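Side-chain contacts in Tle cognate immunity protein 4 C-terminal domain-containing protein (Pseudomonas aeruginosa PAO1, PDB 4R1D), which probably acts as the immunity protein Tli4, binding the type VI secretion lipase Tle4 and protecting the bacterium from its own toxin: residues Tyr93-Tyr98 / Glu124-Leu129; Phe198-Leu203 / Glu225-Ala230; Glu210-Gly215 / Glu283-Trp288; Leu261-Arg266 / Pro275-Ser280. One frame throughout, in Å; residues are numbered along the deposited sequence.

Contact 1: residues Tyr93-Tyr98 / Glu124-Leu129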
loop_
_atom_site.group_PDB
_atom_site.type_symbol
_atom_site.label_atom_id
_atom_site.label_comp_id
_atom_site.label_asym_id
_atom_site.label_seq_id
_atom_site.Cartn_x
_atom_site.Cartn_y
_atom_site.Cartn_z
ATOM N N TYR B 93 -8.894 17.748 -12.462
ATOM C CA TYR B 93 -9.250 16.971 -13.632
ATOM C C TYR B 93 -8.266 15.823 -13.773
ATOM O O TYR B 93 -7.196 15.820 -13.164
ATOM C CB TYR B 93 -9.074 17.818 -14.895
ATOM C CG TYR B 93 -9.887 19.092 -14.973
ATOM C CD1 TYR B 93 -11.251 19.094 -14.730
ATOM C CD2 TYR B 93 -9.284 20.290 -15.319
ATOM C CE1 TYR B 93 -11.990 20.276 -14.819
ATOM C CE2 TYR B 93 -10.006 21.460 -15.410
ATOM C CZ TYR B 93 -11.356 21.448 -15.160
ATOM O OH TYR B 93 -12.064 22.628 -15.257
ATOM N N LEU B 94 -8.639 14.858 -14.603
ATOM C CA LEU B 94 -7.698 13.912 -15.161
ATOM C C LEU B 94 -7.440 14.385 -16.578
ATOM O O LEU B 94 -8.388 14.603 -17.346
ATOM C CB LEU B 94 -8.336 12.531 -15.202
ATOM C CG LEU B 94 -7.448 11.349 -15.582
ATOM C CD1 LEU B 94 -6.254 11.245 -14.623
ATOM C CD2 LEU B 94 -8.286 10.077 -15.566
ATOM N N LEU B 95 -6.169 14.571 -16.917
ATOM C CA LEU B 95 -5.779 14.898 -18.281
ATOM C C LEU B 95 -4.994 13.728 -18.852
ATOM O O LEU B 95 -3.882 13.438 -18.411
ATOM C CB LEU B 95 -4.942 16.171 -18.314
ATOM C CG LEU B 95 -4.386 16.559 -19.688
ATOM C CD1 LEU B 95 -5.518 16.713 -20.692
ATOM C CD2 LEU B 95 -3.555 17.831 -19.592
ATOM N N ASP B 96 -5.608 13.038 -19.805
ATOM C CA ASP B 96 -5.010 11.864 -20.439
ATOM C C ASP B 96 -4.416 12.275 -21.793
ATOM O O ASP B 96 -5.150 12.391 -22.778
ATOM C CB ASP B 96 -6.102 10.818 -20.627
ATOM C CG ASP B 96 -5.563 9.445 -21.006
ATOM O OD1 ASP B 96 -4.338 9.287 -21.004
ATOM O OD2 ASP B 96 -6.389 8.541 -21.285
ATOM N N THR B 97 -3.107 12.513 -21.844
ATOM C CA THR B 97 -2.478 13.002 -23.080
ATOM C C THR B 97 -1.851 11.893 -23.915
ATOM O O THR B 97 -1.186 10.992 -23.388
ATOM C CB THR B 97 -1.390 14.066 -22.841
ATOM O OG1 THR B 97 -0.257 13.468 -22.207
ATOM C CG2 THR B 97 -1.913 15.254 -22.007
ATOM N N TYR B 98 -2.060 11.979 -25.222
ATOM C CA TYR B 98 -1.436 11.065 -26.168
ATOM C C TYR B 98 -0.533 11.887 -27.071
ATOM O O TYR B 98 -0.936 12.932 -27.591
ATOM C CB TYR B 98 -2.516 10.315 -26.952
ATOM C CG TYR B 98 -3.370 9.494 -26.022
ATOM C CD1 TYR B 98 -3.047 8.180 -25.750
ATOM C CD2 TYR B 98 -4.451 10.062 -25.343
ATOM C CE1 TYR B 98 -3.793 7.425 -24.866
ATOM C CE2 TYR B 98 -5.206 9.312 -24.455
ATOM C CZ TYR B 98 -4.865 7.993 -24.221
ATOM O OH TYR B 98 -5.593 7.221 -23.347
ATOM N N GLU B 124 -0.135 24.206 -21.912
ATOM C CA GLU B 124 1.134 24.661 -22.479
ATOM C C GLU B 124 2.235 23.607 -22.320
ATOM O O GLU B 124 3.068 23.430 -23.211
ATOM C CB GLU B 124 1.576 25.998 -21.873
ATOM C CG GLU B 124 2.943 26.463 -22.354
ATOM C CD GLU B 124 3.044 26.535 -23.878
ATOM O OE1 GLU B 124 2.027 26.847 -24.545
ATOM O OE2 GLU B 124 4.147 26.273 -24.408
ATOM N N ILE B 125 2.231 22.900 -21.194
ATOM C CA ILE B 125 3.209 21.837 -20.976
ATOM C C ILE B 125 3.067 20.728 -22.027
ATOM O O ILE B 125 4.064 20.265 -22.580
ATOM C CB ILE B 125 3.119 21.251 -19.543
ATOM C CG1 ILE B 125 3.649 22.260 -18.521
ATOM C CG2 ILE B 125 3.918 19.961 -19.448
ATOM C CD1 ILE B 125 3.399 21.858 -17.077
ATOM N N SER B 126 1.829 20.315 -22.303
ATOM C CA SER B 126 1.564 19.292 -23.310
ATOM C C SER B 126 1.875 19.790 -24.721
ATOM O O SER B 126 2.403 19.041 -25.536
ATOM C CB SER B 126 0.123 18.797 -23.222
ATOM O OG SER B 126 -0.049 17.959 -22.084
ATOM N N ARG B 127 1.540 21.046 -25.006
ATOM C CA ARG B 127 1.936 21.660 -26.276
ATOM C C ARG B 127 3.445 21.555 -26.461
ATOM O O ARG B 127 3.934 21.164 -27.525
ATOM C CB ARG B 127 1.556 23.144 -26.325
ATOM C CG ARG B 127 0.155 23.490 -25.856
ATOM C CD ARG B 127 -0.821 23.630 -26.999
ATOM N NE ARG B 127 -0.290 24.410 -28.115
ATOM C CZ ARG B 127 -0.859 24.444 -29.317
ATOM N NH1 ARG B 127 -1.973 23.761 -29.532
ATOM N NH2 ARG B 127 -0.324 25.155 -30.300
ATOM N N ALA B 128 4.180 21.928 -25.421
ATOM C CA ALA B 128 5.635 21.934 -25.472
ATOM C C ALA B 128 6.182 20.515 -25.607
ATOM O O ALA B 128 7.127 20.280 -26.354
ATOM C CB ALA B 128 6.212 22.623 -24.235
ATOM N N LEU B 129 5.581 19.574 -24.883
ATOM C CA LEU B 129 5.970 18.171 -25.000
ATOM C C LEU B 129 5.858 17.694 -26.444
ATOM O O LEU B 129 6.750 17.016 -26.954
ATOM C CB LEU B 129 5.104 17.282 -24.091
ATOM C CG LEU B 129 5.437 15.784 -24.125
ATOM C CD1 LEU B 129 6.924 15.540 -23.855
ATOM C CD2 LEU B 129 4.577 14.998 -23.131
#
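Thr97 and Ser126 form a small buried packing contact where strand 92-100 lies against helix 119-132 in the N-terminal domain, with only 88 Å² covered between the two segments. It shows how small side chains can bring a helix onto a sheet. The methyl CG2 of Thr97 meets the hydroxyl OG of Ser126 at 3.3 Å, a close approach that makes no hydrogen bond. The threonine turns its polar branch the other way: with OG1 held between the backbone N and carbonyl carbon (chi1 69°), OG1 is hydrogen-bonded to Trp110 O on the adjoining strand, and the methyl is left to face the helix. Leu95 CD2 comes up at the margin, 4.3 Å from Ser126 OG. Phe74 packs on both Thr97 and Ser126, and Arg397 of the partner chain packs on Leu95 and Ile125. The even-numbered residues project from the other side of the strand, where Tyr98 OH bonds to Asp96 OD2 at 2.6 Å, reaching it from above the carboxylate plane; Arg109 also pairs with this oxygen. Those side chains touch helix 42-58. The strand thus has helices on both sides, and the contact is a helix-on-sheet packing of an alpha+beta domain, with antiparallel strands.

Contact 2: residues Phe198-Leu203 / Glu225-Ala230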
loop_
_atom_site.group_PDB
_atom_site.type_symbol
_atom_site.label_atom_id
_atom_site.label_comp_id
_atom_site.label_asym_id
_atom_site.label_seq_id
_atom_site.Cartn_x
_atom_site.Cartn_y
_atom_site.Cartn_z
ATOM N N PHE B 198 19.829 1.998 11.207
ATOM C CA PHE B 198 19.217 0.713 10.902
ATOM C C PHE B 198 20.288 -0.348 10.656
ATOM O O PHE B 198 20.182 -1.472 11.152
ATOM C CB PHE B 198 18.273 0.802 9.702
ATOM C CG PHE B 198 17.400 -0.411 9.537
ATOM C CD1 PHE B 198 17.684 -1.363 8.570
ATOM C CD2 PHE B 198 16.318 -0.615 10.376
ATOM C CE1 PHE B 198 16.888 -2.482 8.426
ATOM C CE2 PHE B 198 15.517 -1.737 10.240
ATOM C CZ PHE B 198 15.804 -2.671 9.258
ATOM N N VAL B 199 21.313 0.003 9.883
ATOM C CA VAL B 199 22.397 -0.943 9.642
ATOM C C VAL B 199 23.089 -1.366 10.944
ATOM O O VAL B 199 23.316 -2.552 11.166
ATOM C CB VAL B 199 23.445 -0.395 8.647
ATOM C CG1 VAL B 199 24.596 -1.376 8.517
ATOM C CG2 VAL B 199 22.796 -0.138 7.287
ATOM N N GLN B 200 23.434 -0.406 11.801
ATOM C CA GLN B 200 24.065 -0.752 13.075
ATOM C C GLN B 200 23.153 -1.684 13.874
ATOM O O GLN B 200 23.618 -2.589 14.564
ATOM C CB GLN B 200 24.402 0.498 13.893
ATOM C CG GLN B 200 25.429 1.409 13.255
ATOM C CD GLN B 200 26.747 0.717 12.999
ATOM O OE1 GLN B 200 27.126 -0.210 13.716
ATOM N NE2 GLN B 200 27.453 1.156 11.964
ATOM N N ASN B 201 21.847 -1.459 13.770
ATOM C CA ASN B 201 20.871 -2.330 14.406
ATOM C C ASN B 201 20.964 -3.746 13.829
ATOM O O ASN B 201 20.968 -4.734 14.564
ATOM C CB ASN B 201 19.456 -1.767 14.232
ATOM C CG ASN B 201 18.439 -2.453 15.118
ATOM O OD1 ASN B 201 18.684 -3.541 15.641
ATOM N ND2 ASN B 201 17.282 -1.817 15.292
ATOM N N MET B 202 21.055 -3.843 12.507
ATOM C CA MET B 202 21.194 -5.142 11.867
ATOM C C MET B 202 22.477 -5.850 12.312
ATOM O O MET B 202 22.460 -7.051 12.604
ATOM C CB MET B 202 21.180 -5.003 10.340
ATOM C CG MET B 202 19.898 -4.437 9.750
ATOM S SD MET B 202 20.113 -4.101 7.977
ATOM C CE MET B 202 20.098 -5.760 7.288
ATOM N N LEU B 203 23.589 -5.117 12.349
ATOM C CA LEU B 203 24.879 -5.713 12.699
ATOM C C LEU B 203 24.870 -6.205 14.137
ATOM O O LEU B 203 25.439 -7.250 14.459
ATOM C CB LEU B 203 26.009 -4.704 12.529
ATOM C CG LEU B 203 26.301 -4.235 11.104
ATOM C CD1 LEU B 203 27.314 -3.100 11.129
ATOM C CD2 LEU B 203 26.794 -5.393 10.250
ATOM N N GLU B 225 27.994 8.519 -2.566
ATOM C CA GLU B 225 28.442 7.823 -1.369
ATOM C C GLU B 225 27.747 6.472 -1.339
ATOM O O GLU B 225 26.667 6.326 -1.898
ATOM C CB GLU B 225 28.133 8.643 -0.116
ATOM C CG GLU B 225 28.849 9.998 -0.131
ATOM C CD GLU B 225 28.847 10.709 1.217
ATOM O OE1 GLU B 225 27.903 10.502 2.009
ATOM O OE2 GLU B 225 29.800 11.479 1.475
ATOM N N GLU B 226 28.366 5.483 -0.712
ATOM C CA GLU B 226 27.815 4.134 -0.754
ATOM C C GLU B 226 27.878 3.436 0.591
ATOM O O GLU B 226 28.685 3.773 1.448
ATOM C CB GLU B 226 28.548 3.292 -1.802
ATOM C CG GLU B 226 29.942 2.902 -1.381
ATOM C CD GLU B 226 30.713 2.192 -2.480
ATOM O OE1 GLU B 226 30.102 1.813 -3.508
ATOM O OE2 GLU B 226 31.935 2.026 -2.309
ATOM N N TYR B 227 27.027 2.430 0.741
ATOM C CA TYR B 227 26.959 1.644 1.945
ATOM C C TYR B 227 26.629 0.253 1.445
ATOM O O TYR B 227 25.615 0.057 0.780
ATOM C CB TYR B 227 25.831 2.184 2.842
ATOM C CG TYR B 227 26.049 1.981 4.324
ATOM C CD1 TYR B 227 26.576 0.796 4.814
ATOM C CD2 TYR B 227 25.733 2.981 5.230
ATOM C CE1 TYR B 227 26.775 0.609 6.178
ATOM C CE2 TYR B 227 25.928 2.805 6.595
ATOM C CZ TYR B 227 26.449 1.614 7.059
ATOM O OH TYR B 227 26.654 1.424 8.409
ATOM N N LEU B 228 27.493 -0.714 1.733
ATOM C CA LEU B 228 27.358 -2.045 1.152
ATOM C C LEU B 228 27.327 -3.090 2.255
ATOM O O LEU B 228 28.275 -3.192 3.037
ATOM C CB LEU B 228 28.557 -2.342 0.232
ATOM C CG LEU B 228 28.529 -1.948 -1.248
ATOM C CD1 LEU B 228 28.093 -0.523 -1.490
ATOM C CD2 LEU B 228 29.902 -2.194 -1.875
ATOM N N VAL B 229 26.253 -3.868 2.331
ATOM C CA VAL B 229 26.168 -4.885 3.369
ATOM C C VAL B 229 25.864 -6.256 2.775
ATOM O O VAL B 229 25.355 -6.364 1.663
ATOM C CB VAL B 229 25.125 -4.518 4.455
ATOM C CG1 VAL B 229 25.379 -3.100 4.982
ATOM C CG2 VAL B 229 23.717 -4.642 3.913
ATOM N N ALA B 230 26.213 -7.301 3.507
ATOM C CA ALA B 230 25.905 -8.653 3.082
ATOM C C ALA B 230 25.659 -9.491 4.320
ATOM O O ALA B 230 26.106 -9.146 5.417
ATOM C CB ALA B 230 27.040 -9.229 2.261
#
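Helix 198-203 runs nearly along strand 225-230, their axes 23° apart in direction and 10.9 Å apart at closest approach, which brings Val199 over Tyr227 and Val229. The isopropyl group of Val199 does most of the touching, and its two methyls have separate tasks. CG2 sits over one face of the Tyr227 ring in a CH-pi contact, 4.3 Å from the centroid and displaced toward the rim. CG1, anti to the backbone N (chi1 176°), is set between the two strand residues, 3.8 Å from Tyr227 CE1 and 4.0 Å from Val229 CG1; its closest approach is to Tyr227 OH, at 3.5 Å. One branched residue thereby packs on two strand residues that project to the same side, a worked example of helix-on-sheet packing, here with helix 191-205 laid on the antiparallel strands of the C-terminal domain. The phenol end of Tyr227 is polar but well supplied, its OH being hydrogen-bonded to Asp196 OD1 one turn back along the helix. Gln200 approaches that end at about a right angle, its chain bent at chi2 so that the amide swings toward the strand. Its NE2 stops 3.7 Å from Tyr227 OH, with the amide and ring planes 52° apart, and instead makes a weak hydrogen bond to the same Asp196 oxygen. Leu91 of the partner chain also packs against Val229.

Contact 3: residues Glu210-Gly215 / Glu283-Trp288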
loop_
_atom_site.group_PDB
_atom_site.type_symbol
_atom_site.label_atom_id
_atom_site.label_comp_id
_atom_site.label_asym_id
_atom_site.label_seq_id
_atom_site.Cartn_x
_atom_site.Cartn_y
_atom_site.Cartn_z
ATOM N N GLU B 210 27.208 -8.356 7.883
ATOM C CA GLU B 210 28.437 -7.576 7.909
ATOM C C GLU B 210 28.402 -6.408 6.929
ATOM O O GLU B 210 27.695 -6.442 5.922
ATOM C CB GLU B 210 29.653 -8.461 7.632
ATOM C CG GLU B 210 29.842 -8.844 6.187
ATOM C CD GLU B 210 31.046 -9.764 5.995
ATOM O OE1 GLU B 210 30.831 -10.973 5.789
ATOM O OE2 GLU B 210 32.193 -9.280 6.062
ATOM N N THR B 211 29.156 -5.363 7.244
ATOM C CA THR B 211 29.322 -4.265 6.313
ATOM C C THR B 211 30.549 -4.535 5.457
ATOM O O THR B 211 31.644 -4.722 5.979
ATOM C CB THR B 211 29.468 -2.925 7.048
ATOM O OG1 THR B 211 28.238 -2.623 7.720
ATOM C CG2 THR B 211 29.786 -1.805 6.068
ATOM N N LEU B 212 30.368 -4.567 4.143
ATOM C CA LEU B 212 31.498 -4.782 3.239
ATOM C C LEU B 212 32.230 -3.486 2.943
ATOM O O LEU B 212 33.435 -3.490 2.693
ATOM C CB LEU B 212 31.053 -5.431 1.924
ATOM C CG LEU B 212 30.385 -6.806 2.005
ATOM C CD1 LEU B 212 29.997 -7.311 0.623
ATOM C CD2 LEU B 212 31.296 -7.806 2.706
ATOM N N ARG B 213 31.496 -2.376 2.964
ATOM C CA ARG B 213 32.048 -1.103 2.553
ATOM C C ARG B 213 31.136 0.039 2.966
ATOM O O ARG B 213 29.910 -0.075 2.904
ATOM C CB ARG B 213 32.219 -1.103 1.028
ATOM C CG ARG B 213 33.522 -0.537 0.526
ATOM C CD ARG B 213 33.421 -0.229 -0.968
ATOM N NE ARG B 213 33.863 -1.326 -1.824
ATOM C CZ ARG B 213 33.634 -1.372 -3.136
ATOM N NH1 ARG B 213 32.945 -0.399 -3.723
ATOM N NH2 ARG B 213 34.077 -2.393 -3.861
ATOM N N LYS B 214 31.732 1.144 3.390
ATOM C CA LYS B 214 30.964 2.341 3.712
ATOM C C LYS B 214 31.830 3.568 3.495
ATOM O O LYS B 214 32.885 3.701 4.114
ATOM C CB LYS B 214 30.467 2.307 5.162
ATOM C CG LYS B 214 29.889 3.643 5.633
ATOM C CD LYS B 214 29.435 3.597 7.086
ATOM C CE LYS B 214 28.840 4.934 7.502
ATOM N NZ LYS B 214 28.608 5.028 8.969
ATOM N N GLY B 215 31.393 4.466 2.621
ATOM C CA GLY B 215 32.123 5.702 2.420
ATOM C C GLY B 215 31.839 6.343 1.084
ATOM O O GLY B 215 30.813 6.078 0.470
ATOM N N GLU B 283 33.031 -11.274 -6.258
ATOM C CA GLU B 283 32.329 -11.235 -7.537
ATOM C C GLU B 283 31.183 -10.212 -7.533
ATOM O O GLU B 283 31.008 -9.475 -8.497
ATOM C CB GLU B 283 31.796 -12.618 -7.910
ATOM C CG GLU B 283 31.087 -12.642 -9.255
ATOM C CD GLU B 283 30.598 -14.024 -9.644
ATOM O OE1 GLU B 283 29.590 -14.491 -9.074
ATOM O OE2 GLU B 283 31.224 -14.642 -10.528
ATOM N N ALA B 284 30.408 -10.174 -6.451
ATOM C CA ALA B 284 29.328 -9.194 -6.325
ATOM C C ALA B 284 29.838 -7.751 -6.354
ATOM O O ALA B 284 29.258 -6.886 -7.015
ATOM C CB ALA B 284 28.520 -9.454 -5.054
ATOM N N LEU B 285 30.923 -7.489 -5.638
ATOM C CA LEU B 285 31.492 -6.155 -5.582
ATOM C C LEU B 285 32.035 -5.747 -6.944
ATOM O O LEU B 285 31.950 -4.584 -7.325
ATOM C CB LEU B 285 32.609 -6.091 -4.542
ATOM C CG LEU B 285 32.147 -6.206 -3.091
ATOM C CD1 LEU B 285 33.326 -6.502 -2.157
ATOM C CD2 LEU B 285 31.427 -4.926 -2.696
ATOM N N GLU B 286 32.594 -6.713 -7.669
ATOM C CA GLU B 286 33.124 -6.455 -9.005
ATOM C C GLU B 286 32.028 -5.983 -9.961
ATOM O O GLU B 286 32.192 -4.986 -10.682
ATOM C CB GLU B 286 33.792 -7.711 -9.565
ATOM C CG GLU B 286 34.394 -7.525 -10.958
ATOM C CD GLU B 286 35.072 -8.789 -11.471
ATOM O OE1 GLU B 286 34.377 -9.817 -11.649
ATOM O OE2 GLU B 286 36.302 -8.748 -11.680
ATOM N N LEU B 287 30.915 -6.707 -9.965
ATOM C CA LEU B 287 29.788 -6.354 -10.816
ATOM C C LEU B 287 29.258 -4.983 -10.404
ATOM O O LEU B 287 29.082 -4.104 -11.230
ATOM C CB LEU B 287 28.688 -7.422 -10.744
ATOM C CG LEU B 287 27.465 -7.182 -11.640
ATOM C CD1 LEU B 287 27.851 -7.134 -13.122
ATOM C CD2 LEU B 287 26.367 -8.210 -11.392
ATOM N N TRP B 288 29.013 -4.815 -9.109
ATOM C CA TRP B 288 28.601 -3.527 -8.551
ATOM C C TRP B 288 29.496 -2.362 -9.006
ATOM O O TRP B 288 29.017 -1.389 -9.582
ATOM C CB TRP B 288 28.601 -3.640 -7.028
ATOM C CG TRP B 288 28.447 -2.345 -6.282
ATOM C CD1 TRP B 288 29.423 -1.669 -5.607
ATOM C CD2 TRP B 288 27.242 -1.591 -6.108
ATOM N NE1 TRP B 288 28.904 -0.535 -5.023
ATOM C CE2 TRP B 288 27.565 -0.467 -5.313
ATOM C CE3 TRP B 288 25.919 -1.760 -6.538
ATOM C CZ2 TRP B 288 26.610 0.484 -4.937
ATOM C CZ3 TRP B 288 24.970 -0.810 -6.168
ATOM C CH2 TRP B 288 25.325 0.298 -5.378
#
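Arg213 and Leu285 run alongside one another, pointing opposite ways, the long arginine chain reaching out from strand 210-214 while the leucine reaches back from helix 283-288. At their meeting point Leu285 CD2 lies 3.8 Å from Arg213 NH2; the methyl sits over the NH2 end of one guanidinium face, and the N-H edges turn to other partners. A bend at chi3 (-92°) turns the guanidinium beside the helix. Trp288 is approached differently: Arg213 NH1 comes to the indole edge, near the ring plane, 4.2 Å from CD1, and the guanidinium and indole planes are inclined by 55°. This is no stack. The two rather share an acidic partner, since Glu226 takes Arg213 NH1 through OE2 and Trp288 NE1 through OE1, while Asp289 pairs with Arg213 NH2. Salt bridges at both nitrogens should fix the rotation of the guanidinium. Next to it, Leu212 CD1 packs on Leu285 CD2 at 4.3 Å. Consecutive residues can both point toward the helix because Leu212 and Arg213 face the single residue Leu228 in a classic beta bulge. Helix 281-292 packs on one face of strands 209-214 and 225-233, touching Leu228 through Leu285 and Trp288, whereas Thr211 packs on Val199 and Leu203 of helix 191-205.

Contact 4: residues Leu261-Arg266 / Pro275-Ser280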
loop_
_atom_site.group_PDB
_atom_site.type_symbol
_atom_site.label_atom_id
_atom_site.label_comp_id
_atom_site.label_asym_id
_atom_site.label_seq_id
_atom_site.Cartn_x
_atom_site.Cartn_y
_atom_site.Cartn_z
ATOM N N LEU B 261 21.878 -2.594 -5.505
ATOM C CA LEU B 261 21.914 -3.989 -5.903
ATOM C C LEU B 261 21.520 -4.820 -4.704
ATOM O O LEU B 261 22.121 -4.709 -3.637
ATOM C CB LEU B 261 23.317 -4.372 -6.381
ATOM C CG LEU B 261 23.495 -5.822 -6.836
ATOM C CD1 LEU B 261 22.828 -6.013 -8.167
ATOM C CD2 LEU B 261 24.992 -6.152 -6.946
ATOM N N ALA B 262 20.495 -5.644 -4.869
ATOM C CA ALA B 262 20.022 -6.463 -3.761
ATOM C C ALA B 262 19.946 -7.937 -4.144
ATOM O O ALA B 262 19.658 -8.280 -5.295
ATOM C CB ALA B 262 18.674 -6.003 -3.316
ATOM N N VAL B 263 20.206 -8.790 -3.161
ATOM C CA VAL B 263 19.792 -10.191 -3.211
ATOM C C VAL B 263 18.973 -10.466 -1.965
ATOM O O VAL B 263 19.520 -10.570 -0.870
ATOM C CB VAL B 263 20.985 -11.168 -3.259
ATOM C CG1 VAL B 263 20.475 -12.617 -3.268
ATOM C CG2 VAL B 263 21.823 -10.918 -4.490
ATOM N N LEU B 264 17.655 -10.546 -2.138
ATOM C CA LEU B 264 16.739 -10.825 -1.041
ATOM C C LEU B 264 16.608 -12.331 -0.837
ATOM O O LEU B 264 17.126 -13.125 -1.621
ATOM C CB LEU B 264 15.363 -10.216 -1.327
ATOM C CG LEU B 264 15.406 -8.732 -1.699
ATOM C CD1 LEU B 264 14.013 -8.216 -2.074
ATOM C CD2 LEU B 264 16.019 -7.915 -0.574
ATOM N N GLU B 265 15.936 -12.716 0.237
ATOM C CA GLU B 265 15.735 -14.128 0.527
ATOM C C GLU B 265 15.038 -14.829 -0.634
ATOM O O GLU B 265 14.066 -14.320 -1.179
ATOM C CB GLU B 265 14.916 -14.287 1.809
ATOM C CG GLU B 265 14.700 -15.734 2.227
ATOM C CD GLU B 265 14.123 -15.872 3.630
ATOM O OE1 GLU B 265 13.760 -14.851 4.249
ATOM O OE2 GLU B 265 14.030 -17.017 4.116
ATOM N N ARG B 266 15.562 -15.986 -1.021
ATOM C CA ARG B 266 14.913 -16.848 -2.002
ATOM C C ARG B 266 14.771 -18.228 -1.395
ATOM O O ARG B 266 15.290 -18.498 -0.312
ATOM C CB ARG B 266 15.731 -16.947 -3.278
ATOM C CG ARG B 266 15.457 -15.845 -4.262
ATOM C CD ARG B 266 16.556 -15.800 -5.279
ATOM N NE ARG B 266 17.854 -15.932 -4.631
ATOM C CZ ARG B 266 18.765 -16.832 -4.974
ATOM N NH1 ARG B 266 18.521 -17.675 -5.968
ATOM N NH2 ARG B 266 19.920 -16.886 -4.325
ATOM N N PRO B 275 19.909 -21.520 -5.261
ATOM C CA PRO B 275 21.152 -21.375 -6.025
ATOM C C PRO B 275 21.739 -19.985 -5.827
ATOM O O PRO B 275 21.016 -18.997 -5.964
ATOM C CB PRO B 275 20.706 -21.586 -7.476
ATOM C CG PRO B 275 19.204 -21.389 -7.486
ATOM C CD PRO B 275 18.715 -21.230 -6.072
ATOM N N PRO B 276 23.039 -19.915 -5.503
ATOM C CA PRO B 276 23.738 -18.684 -5.112
ATOM C C PRO B 276 23.675 -17.616 -6.195
ATOM O O PRO B 276 23.834 -17.928 -7.374
ATOM C CB PRO B 276 25.189 -19.141 -4.936
ATOM C CG PRO B 276 25.120 -20.620 -4.778
ATOM C CD PRO B 276 23.958 -21.061 -5.598
ATOM N N ALA B 277 23.451 -16.369 -5.793
ATOM C CA ALA B 277 23.439 -15.267 -6.738
ATOM C C ALA B 277 24.847 -15.035 -7.265
ATOM O O ALA B 277 25.041 -14.798 -8.452
ATOM C CB ALA B 277 22.908 -14.004 -6.076
ATOM N N PHE B 278 25.828 -15.114 -6.371
ATOM C CA PHE B 278 27.216 -14.839 -6.721
ATOM C C PHE B 278 28.136 -15.911 -6.169
ATOM O O PHE B 278 27.826 -16.543 -5.158
ATOM C CB PHE B 278 27.648 -13.478 -6.168
ATOM C CG PHE B 278 26.927 -12.316 -6.796
ATOM C CD1 PHE B 278 27.415 -11.724 -7.952
ATOM C CD2 PHE B 278 25.764 -11.821 -6.232
ATOM C CE1 PHE B 278 26.757 -10.656 -8.538
ATOM C CE2 PHE B 278 25.097 -10.762 -6.808
ATOM C CZ PHE B 278 25.598 -10.172 -7.967
ATOM N N LYS B 279 29.274 -16.091 -6.831
ATOM C CA LYS B 279 30.281 -17.056 -6.400
ATOM C C LYS B 279 30.978 -16.590 -5.127
ATOM O O LYS B 279 31.495 -17.406 -4.362
ATOM C CB LYS B 279 31.321 -17.268 -7.508
ATOM C CG LYS B 279 30.730 -17.698 -8.846
ATOM C CD LYS B 279 31.790 -17.691 -9.948
ATOM C CE LYS B 279 31.193 -17.996 -11.319
ATOM N NZ LYS B 279 30.300 -16.905 -11.819
ATOM N N SER B 280 30.991 -15.277 -4.902
ATOM C CA SER B 280 31.689 -14.708 -3.755
ATOM C C SER B 280 31.329 -13.236 -3.593
ATOM O O SER B 280 30.813 -12.612 -4.521
ATOM C CB SER B 280 33.199 -14.813 -3.969
ATOM O OG SER B 280 33.605 -13.965 -5.038
#
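Val263 packs closely on Ala277, and this apolar end of the contact stands against a polar, more open end at Arg266 and Pro275. In the buried part, Val263 CG2 lies 3.6 Å from Ala277 CB, and the same methyl comes to the edge of the Phe278 ring, near its plane, at 4.0 Å from CE2. Leu261, two residues earlier on the strand, and Phe278 point toward each other, bringing Leu261 CD2 to 4.2 Å from Phe278 CZ. Here strand and loop meet through apolar side chains, with no hydrogen bond between them. Toward the solvent side the chemistry changes. Arg266 reaches across the mouth of the loop and grips one carbonyl oxygen with two nitrogens, end-on: NH1 is 2.8 Å and NH2 2.9 Å from Pro275 O. The oxygen lies practically in the guanidinium plane, but the two donors use it differently, NH1 arriving in the carbonyl plane and NH2 from 38° above it. The N-H...O angles, 146° and 142°, are the bent ones expected when a fork shares a single acceptor. Pro275 CD also rests 3.6 Å from Arg266 NH1, whereas Pro276 turns away and is exposed. The touching parts run nearly antiparallel, and the two bonds join the returning loop to the chain just past the end of the strand. Phe278 stacks on His173 and packs on Ala284 and Leu287 of helix 281-292, whose N-cap is Ser280; Leu261 and Val263 meanwhile rest on strands 176-183 and 236-245.

Overall arrangement
Contact 1 stands alone in the N-terminal domain, its centre about 43 Å from each of the others, which gather in the C-terminal domain on the far side of the chain's centre. Contacts 1 and 2 are buried helix-on-strand packings, one joined by small side chains, the other by a valine on an aromatic face. Contacts 3 and 4 are only partly buried and bring in arginines, satisfied by carboxylates in contact 3 and by a backbone carbonyl in contact 4. Contacts 2 and 3 hold neighbouring strands, with the backbone of Leu228 hydrogen-bonded to Leu212 and Arg213, while contact 4 nests within the loop closed by contact 3, Phe278 meeting Ala284.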